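Local coordinates for protein KauB (Pseudomonas aeruginosa PAO1, PDB 6B4R) that oxidises a broad range of aldehydes, aminoaldehydes among them, to the corresponding acids as an NAD(P)+-dependent aldehyde dehydrogenase, at the interface of chains A and B. Residues are numbered along the deposited sequence; one frame, centred on the assembly and turned at random. Chains: chain A, KauB; chain B, KauB.

Contact 1: the interface of chains A and B. Residues chain A 70, 156-158, 491; chain B 446-449, 470.
B:Arg449 folds back at chi2 and chi3 (-66° and -78°) and turns its guanidinium end-on to the backbone carbonyl of A:Pro157. A:Lys491 is bent at chi3 (-66°), and its ammonium reaches the backbone of B:Leu448. Both guanidinium tips hold one oxygen. B:Arg449 NH2 bonds A:Pro157 O at 3.0 Å, on a lone pair in the carbonyl plane. B:Arg449 NH1 gives a longer bond to A:Pro157 O, 3.3 Å, nearly along the C=O axis. The oxygen lies in the guanidinium plane. The A:Glu156 side chain passes B:Arg449 running the other way, with the carboxylate and guanidinium planes nearly parallel, and forms a long salt bridge from OE2 to B:Arg449 NH1 at 3.7 Å. Its other oxygen, A:Glu156 OE1, takes a bond from A:Lys491 NZ at 2.7 Å on the syn side. A:Lys491 NZ also donates to B:Leu448 O at 2.5 Å. The carboxylate thus lies between two basic groups and may balance their charge. The ring of B:Phe470 stands edge-on to the guanidinium of B:Arg449, with CE2 above its centre; the same edge faces A:Glu156 OE2. The site joins chain A strands 149-157 and 488-496 to the segment that follows chain B helix 438-447.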
loop_
_atom_site.group_PDB
_atom_site.type_symbol
_atom_site.label_atom_id
_atom_site.label_comp_id
_atom_site.label_asym_id
_atom_site.label_seq_id
_atom_site.Cartn_x
_atom_site.Cartn_y
_atom_site.Cartn_z
ATOM N N PHE A 70 -21.975 -2.742 -20.481
ATOM C CA PHE A 70 -21.490 -2.736 -19.109
ATOM C C PHE A 70 -22.384 -3.584 -18.210
ATOM O O PHE A 70 -21.892 -4.411 -17.443
ATOM C CB PHE A 70 -21.400 -1.306 -18.567
ATOM C CG PHE A 70 -20.977 -1.236 -17.128
ATOM C CD1 PHE A 70 -19.647 -1.398 -16.773
ATOM C CD2 PHE A 70 -21.911 -1.019 -16.128
ATOM C CE1 PHE A 70 -19.256 -1.346 -15.445
ATOM C CE2 PHE A 70 -21.527 -0.966 -14.799
ATOM C CZ PHE A 70 -20.197 -1.129 -14.457
ATOM N N GLU A 156 -14.756 -0.503 -7.614
ATOM C CA GLU A 156 -15.628 -1.010 -8.665
ATOM C C GLU A 156 -15.664 -0.028 -9.822
ATOM O O GLU A 156 -15.628 1.181 -9.606
ATOM C CB GLU A 156 -17.045 -1.219 -8.131
ATOM C CG GLU A 156 -17.156 -2.270 -7.047
ATOM C CD GLU A 156 -18.553 -2.356 -6.474
ATOM O OE1 GLU A 156 -18.789 -3.218 -5.602
ATOM O OE2 GLU A 156 -19.414 -1.559 -6.899
ATOM N N PRO A 157 -15.743 -0.544 -11.057
ATOM C CA PRO A 157 -15.786 0.321 -12.241
ATOM C C PRO A 157 -16.988 1.263 -12.206
ATOM O O PRO A 157 -18.058 0.866 -11.748
ATOM C CB PRO A 157 -15.906 -0.676 -13.400
ATOM C CG PRO A 157 -16.427 -1.932 -12.781
ATOM C CD PRO A 157 -15.844 -1.971 -11.408
ATOM N N VAL A 158 -16.802 2.495 -12.674
ATOM C CA VAL A 158 -17.870 3.496 -12.655
ATOM C C VAL A 158 -18.997 3.178 -13.639
ATOM O O VAL A 158 -20.164 3.466 -13.370
ATOM C CB VAL A 158 -17.334 4.917 -12.923
ATOM C CG1 VAL A 158 -16.559 5.426 -11.723
ATOM C CG2 VAL A 158 -16.467 4.941 -14.176
ATOM N N LYS A 491 -16.023 1.377 -2.260
ATOM C CA LYS A 491 -17.162 0.817 -1.547
ATOM C C LYS A 491 -16.723 0.255 -0.203
ATOM O O LYS A 491 -15.877 -0.633 -0.142
ATOM C CB LYS A 491 -17.835 -0.279 -2.378
ATOM C CG LYS A 491 -18.860 -1.089 -1.601
ATOM C CD LYS A 491 -19.552 -2.113 -2.483
ATOM C CE LYS A 491 -20.405 -1.432 -3.534
ATOM N NZ LYS A 491 -21.109 -2.419 -4.397
ATOM N N LYS B 446 -21.968 -6.654 -3.515
ATOM C CA LYS B 446 -21.156 -6.314 -4.677
ATOM C C LYS B 446 -22.013 -5.750 -5.807
ATOM O O LYS B 446 -21.513 -5.033 -6.676
ATOM C CB LYS B 446 -20.381 -7.540 -5.169
ATOM C CG LYS B 446 -19.405 -8.102 -4.148
ATOM C CD LYS B 446 -18.734 -9.380 -4.635
ATOM C CE LYS B 446 -17.645 -9.091 -5.659
ATOM N NZ LYS B 446 -16.756 -10.273 -5.880
ATOM N N ALA B 447 -23.304 -6.072 -5.788
ATOM C CA ALA B 447 -24.221 -5.636 -6.840
ATOM C C ALA B 447 -24.823 -4.258 -6.570
ATOM O O ALA B 447 -25.273 -3.580 -7.494
ATOM C CB ALA B 447 -25.325 -6.664 -7.036
ATOM N N LEU B 448 -24.831 -3.850 -5.305
ATOM C CA LEU B 448 -25.413 -2.568 -4.921
ATOM C C LEU B 448 -24.469 -1.408 -5.217
ATOM O O LEU B 448 -23.309 -1.420 -4.808
ATOM C CB LEU B 448 -25.783 -2.573 -3.437
ATOM C CG LEU B 448 -26.901 -3.522 -3.009
ATOM C CD1 LEU B 448 -27.090 -3.477 -1.504
ATOM C CD2 LEU B 448 -28.190 -3.170 -3.719
ATOM N N ARG B 449 -24.975 -0.404 -5.925
ATOM C CA ARG B 449 -24.180 0.768 -6.272
ATOM C C ARG B 449 -24.225 1.813 -5.158
ATOM O O ARG B 449 -24.867 2.852 -5.294
ATOM C CB ARG B 449 -24.673 1.371 -7.590
ATOM C CG ARG B 449 -24.699 0.384 -8.747
ATOM C CD ARG B 449 -23.297 -0.064 -9.125
ATOM N NE ARG B 449 -22.593 0.946 -9.909
ATOM C CZ ARG B 449 -21.349 0.814 -10.357
ATOM N NH1 ARG B 449 -20.658 -0.287 -10.093
ATOM N NH2 ARG B 449 -20.792 1.785 -11.066
ATOM N N PHE B 470 -21.982 6.919 -4.875
ATOM C CA PHE B 470 -21.899 6.699 -6.313
ATOM C C PHE B 470 -22.810 7.719 -6.986
ATOM O O PHE B 470 -23.624 8.360 -6.320
ATOM C CB PHE B 470 -22.380 5.293 -6.692
ATOM C CG PHE B 470 -21.426 4.183 -6.326
ATOM C CD1 PHE B 470 -20.570 4.289 -5.243
ATOM C CD2 PHE B 470 -21.400 3.018 -7.078
ATOM C CE1 PHE B 470 -19.710 3.257 -4.917
ATOM C CE2 PHE B 470 -20.542 1.986 -6.759
ATOM C CZ PHE B 470 -19.695 2.104 -5.677
#

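Contact 2: the interface of chains A and B. Residues chain A 442, 445, 453-455, 457; chain B 493-496.
Backbone hydrogen bonds join A:Val453 and A:Val455 to B:Trp494 and B:Lys496. Chain A strand 452-455 and chain B strand 488-496 pair in parallel, so one sheet continues from subunit to subunit. B:Trp494 N donates to A:Val453 O at 2.9 Å. A:Val455 N returns a bond to B:Trp494 O at 3.0 Å. B:Lys496 N then meets A:Val455 O at 2.9 Å. This is the strand exchange expected of the aldehyde dehydrogenase family, in which the oligomerisation segment of one subunit extends the catalytic-domain sheet of the other. A weak side-chain bond adds to the ladder: the amide A:Gln457 NE2 points at B:Trp494 O, 3.1 Å away. A:Gln457 has its CG tucked in beside both the backbone N and the carbonyl carbon (chi1 62°), and the extended chain brings the amide to the B:Trp494 carbonyl. Apolar contacts lie on both faces of the paired strands. A:Val455 and B:Ile495 run alongside each other in the same direction, with CG2 of the valine 3.8 Å from CG1 of the isoleucine. On the other face, B:Trp494 CB meets the indole edge of A:Trp454 in its plane. At the tip of B:Ile495, CD1 touches A:His442 CE1 of the imidazole at 3.5 Å.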
loop_
_atom_site.group_PDB
_atom_site.type_symbol
_atom_site.label_atom_id
_atom_site.label_comp_id
_atom_site.label_asym_id
_atom_site.label_seq_id
_atom_site.Cartn_x
_atom_site.Cartn_y
_atom_site.Cartn_z
ATOM N N HIS A 442 16.677 18.968 -4.233
ATOM C CA HIS A 442 15.496 18.477 -3.527
ATOM C C HIS A 442 14.584 19.594 -3.023
ATOM O O HIS A 442 13.369 19.549 -3.217
ATOM C CB HIS A 442 15.902 17.549 -2.379
ATOM C CG HIS A 442 16.341 16.192 -2.832
ATOM N ND1 HIS A 442 15.456 15.236 -3.282
ATOM C CD2 HIS A 442 17.573 15.635 -2.922
ATOM C CE1 HIS A 442 16.121 14.147 -3.622
ATOM N NE2 HIS A 442 17.408 14.363 -3.415
ATOM N N ALA A 445 12.810 21.255 -5.932
ATOM C CA ALA A 445 11.808 20.325 -6.439
ATOM C C ALA A 445 10.575 20.301 -5.544
ATOM O O ALA A 445 9.443 20.268 -6.030
ATOM C CB ALA A 445 12.397 18.926 -6.567
ATOM N N VAL A 453 8.162 16.960 -11.714
ATOM C CA VAL A 453 9.405 17.710 -11.606
ATOM C C VAL A 453 10.571 16.843 -12.058
ATOM O O VAL A 453 10.813 15.777 -11.499
ATOM C CB VAL A 453 9.660 18.200 -10.172
ATOM C CG1 VAL A 453 10.997 18.921 -10.090
ATOM C CG2 VAL A 453 8.534 19.109 -9.714
ATOM N N TRP A 454 11.287 17.300 -13.078
ATOM C CA TRP A 454 12.414 16.541 -13.602
ATOM C C TRP A 454 13.742 17.170 -13.196
ATOM O O TRP A 454 13.953 18.370 -13.366
ATOM C CB TRP A 454 12.304 16.393 -15.124
ATOM C CG TRP A 454 11.022 15.736 -15.547
ATOM C CD1 TRP A 454 10.550 14.525 -15.137
ATOM C CD2 TRP A 454 10.046 16.258 -16.459
ATOM N NE1 TRP A 454 9.342 14.258 -15.735
ATOM C CE2 TRP A 454 9.011 15.306 -16.553
ATOM C CE3 TRP A 454 9.948 17.434 -17.208
ATOM C CZ2 TRP A 454 7.894 15.494 -17.363
ATOM C CZ3 TRP A 454 8.839 17.620 -18.011
ATOM C CH2 TRP A 454 7.826 16.657 -18.082
ATOM N N VAL A 455 14.629 16.352 -12.640
ATOM C CA VAL A 455 15.920 16.834 -12.166
ATOM C C VAL A 455 17.051 16.287 -13.026
ATOM O O VAL A 455 17.181 15.072 -13.191
ATOM C CB VAL A 455 16.167 16.443 -10.695
ATOM C CG1 VAL A 455 17.495 17.009 -10.211
ATOM C CG2 VAL A 455 15.024 16.926 -9.814
ATOM N N GLN A 457 17.363 16.268 -16.137
ATOM C CA GLN A 457 16.828 15.640 -17.338
ATOM C C GLN A 457 15.528 16.344 -17.692
ATOM O O GLN A 457 14.986 17.099 -16.885
ATOM C CB GLN A 457 16.557 14.156 -17.104
ATOM C CG GLN A 457 15.517 13.881 -16.040
ATOM C CD GLN A 457 15.158 12.411 -15.949
ATOM O OE1 GLN A 457 15.013 11.728 -16.965
ATOM N NE2 GLN A 457 15.014 11.913 -14.727
ATOM N N THR B 493 8.570 13.287 -8.905
ATOM C CA THR B 493 9.905 13.849 -9.066
ATOM C C THR B 493 10.884 12.807 -9.598
ATOM O O THR B 493 11.309 11.915 -8.864
ATOM C CB THR B 493 10.439 14.420 -7.742
ATOM O OG1 THR B 493 9.526 15.403 -7.241
ATOM C CG2 THR B 493 11.803 15.059 -7.949
ATOM N N TRP B 494 11.237 12.926 -10.876
ATOM C CA TRP B 494 12.164 11.991 -11.510
ATOM C C TRP B 494 13.571 12.571 -11.619
ATOM O O TRP B 494 13.809 13.520 -12.365
ATOM C CB TRP B 494 11.646 11.559 -12.885
ATOM C CG TRP B 494 11.148 10.145 -12.904
ATOM C CD1 TRP B 494 11.617 9.118 -13.673
ATOM C CD2 TRP B 494 10.097 9.594 -12.100
ATOM N NE1 TRP B 494 10.917 7.967 -13.406
ATOM C CE2 TRP B 494 9.979 8.232 -12.443
ATOM C CE3 TRP B 494 9.242 10.122 -11.128
ATOM C CZ2 TRP B 494 9.043 7.391 -11.845
ATOM C CZ3 TRP B 494 8.314 9.285 -10.535
ATOM C CH2 TRP B 494 8.223 7.935 -10.895
ATOM N N ILE B 495 14.499 11.980 -10.872
ATOM C CA ILE B 495 15.855 12.501 -10.755
ATOM C C ILE B 495 16.874 11.648 -11.507
ATOM O O ILE B 495 17.062 10.470 -11.197
ATOM C CB ILE B 495 16.275 12.591 -9.279
ATOM C CG1 ILE B 495 15.256 13.422 -8.495
ATOM C CG2 ILE B 495 17.679 13.164 -9.152
ATOM C CD1 ILE B 495 15.448 13.374 -6.997
ATOM N N LYS B 496 17.529 12.253 -12.492
ATOM C CA LYS B 496 18.575 11.574 -13.247
ATOM C C LYS B 496 19.889 11.591 -12.477
ATOM O O LYS B 496 20.437 12.656 -12.188
ATOM C CB LYS B 496 18.773 12.232 -14.613
ATOM C CG LYS B 496 19.916 11.634 -15.416
ATOM C CD LYS B 496 19.421 10.607 -16.423
ATOM C CE LYS B 496 18.767 11.284 -17.621
ATOM N NZ LYS B 496 18.380 10.311 -18.682
#

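Contact 3: the interface of chains A and B. Residues chain A 249-250, 253, 266; chain B 256-257, 261-262, 264.
A:Met253 and B:Met261 reach past each other at a slant, each into the partner subunit. No hydrogen bond or salt bridge crosses here, and the contact rests on van der Waals packing. Thioether contacts come first. The chain of A:Met253 is extended, with CG anti to the backbone N (chi1 -164°), and this carries its methyl to the chain B surface formed by B:Ala256 and B:Val264. There A:Met253 CE lies 3.7 Å from B:Ala256 CB and 3.7 Å from B:Val264 CG2. Its sulphur passes alongside B:Met261, with SD 3.9 Å from B:Met261 CG. B:Met261 bends at its last torsion (chi3 -47°), which turns its methyl towards the aliphatic stem of A:Lys250. B:Met261 SD meets A:Leu266 CD1 at 3.8 Å and also approaches the methyl of A:Ala249. Helix-to-helix packing is the second kind. Helix 246-258 of each chain takes part. A:Met253 CB and the stem of A:Lys250 lie against the backbone of B:Gly257; the missing side chain there probably allows this. Such paired helices are a usual part of the aldehyde dehydrogenase dimer interface. The side chains of B:Met261 and A:Lys250 are roughly perpendicular, and B:Met261 CE ends 3.7 Å from A:Lys250 CG.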
loop_
_atom_site.group_PDB
_atom_site.type_symbol
_atom_site.label_atom_id
_atom_site.label_comp_id
_atom_site.label_asym_id
_atom_site.label_seq_id
_atom_site.Cartn_x
_atom_site.Cartn_y
_atom_site.Cartn_z
ATOM N N ALA A 249 -11.655 22.743 -20.843
ATOM C CA ALA A 249 -11.689 21.974 -19.605
ATOM C C ALA A 249 -12.651 22.597 -18.598
ATOM O O ALA A 249 -13.424 21.895 -17.946
ATOM C CB ALA A 249 -10.294 21.870 -19.011
ATOM N N LYS A 250 -12.597 23.919 -18.478
ATOM C CA LYS A 250 -13.515 24.641 -17.609
ATOM C C LYS A 250 -14.952 24.454 -18.082
ATOM O O LYS A 250 -15.858 24.245 -17.277
ATOM C CB LYS A 250 -13.168 26.130 -17.581
ATOM C CG LYS A 250 -11.949 26.488 -16.752
ATOM C CD LYS A 250 -11.681 27.985 -16.810
ATOM C CE LYS A 250 -10.453 28.367 -15.998
ATOM N NZ LYS A 250 -10.132 29.816 -16.138
ATOM N N MET A 253 -16.511 21.133 -17.249
ATOM C CA MET A 253 -16.814 21.079 -15.825
ATOM C C MET A 253 -18.153 21.750 -15.537
ATOM O O MET A 253 -18.875 21.356 -14.620
ATOM C CB MET A 253 -15.696 21.750 -15.029
ATOM C CG MET A 253 -15.700 21.426 -13.549
ATOM S SD MET A 253 -14.240 22.068 -12.709
ATOM C CE MET A 253 -14.552 21.500 -11.038
ATOM N N LEU A 266 -9.427 16.171 -15.632
ATOM C CA LEU A 266 -8.936 17.003 -16.719
ATOM C C LEU A 266 -7.428 17.197 -16.701
ATOM O O LEU A 266 -6.805 17.223 -15.642
ATOM C CB LEU A 266 -9.587 18.383 -16.646
ATOM C CG LEU A 266 -11.108 18.441 -16.548
ATOM C CD1 LEU A 266 -11.555 19.837 -16.152
ATOM C CD2 LEU A 266 -11.737 18.034 -17.863
ATOM N N ALA B 256 -17.124 26.448 -9.982
ATOM C CA ALA B 256 -15.721 26.088 -10.127
ATOM C C ALA B 256 -15.303 26.131 -11.590
ATOM O O ALA B 256 -14.215 26.603 -11.921
ATOM C CB ALA B 256 -15.475 24.714 -9.553
ATOM N N GLY B 257 -16.178 25.643 -12.461
ATOM C CA GLY B 257 -15.918 25.649 -13.889
ATOM C C GLY B 257 -15.890 27.057 -14.452
ATOM O O GLY B 257 -15.288 27.309 -15.496
ATOM N N MET B 261 -11.274 26.461 -11.951
ATOM C CA MET B 261 -11.267 25.010 -12.129
ATOM C C MET B 261 -10.803 24.299 -10.857
ATOM O O MET B 261 -10.141 23.263 -10.915
ATOM C CB MET B 261 -10.372 24.629 -13.313
ATOM C CG MET B 261 -10.805 23.396 -14.078
ATOM S SD MET B 261 -9.502 22.852 -15.200
ATOM C CE MET B 261 -9.047 24.400 -15.958
ATOM N N LYS B 262 -11.147 24.874 -9.708
ATOM C CA LYS B 262 -10.749 24.323 -8.418
ATOM C C LYS B 262 -11.306 22.914 -8.233
ATOM O O LYS B 262 -12.354 22.578 -8.783
ATOM C CB LYS B 262 -11.225 25.231 -7.280
ATOM C CG LYS B 262 -12.733 25.456 -7.249
ATOM C CD LYS B 262 -13.168 26.236 -6.011
ATOM C CE LYS B 262 -12.656 27.671 -6.036
ATOM N NZ LYS B 262 -13.205 28.437 -7.193
ATOM N N VAL B 264 -13.315 20.012 -6.721
ATOM C CA VAL B 264 -14.578 19.983 -5.998
ATOM C C VAL B 264 -14.914 18.571 -5.536
ATOM O O VAL B 264 -15.034 17.653 -6.347
ATOM C CB VAL B 264 -15.736 20.517 -6.857
ATOM C CG1 VAL B 264 -16.997 20.618 -6.029
ATOM C CG2 VAL B 264 -15.385 21.870 -7.433
#

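The C-alpha centres of contact 1 and contact 2 lie about 38 Å apart, with contact 3 about 25 Å from contact 1 and 28 Å from contact 2. Contact 1 and contact 2 share elements with the chains exchanged: strand 488-496 of one subunit and the region of helix 438-447 of the other. Each chain thus lends its terminal strand to its partner. Contact 3 packs helix 246-258 on its counterpart between them. It uses strand 263-267, which ends at Glu267, the predicted active-site residue. Its centre is about 16 Å from B:Glu267, so it could bear on the catalytic region, though the structure alone does not show this.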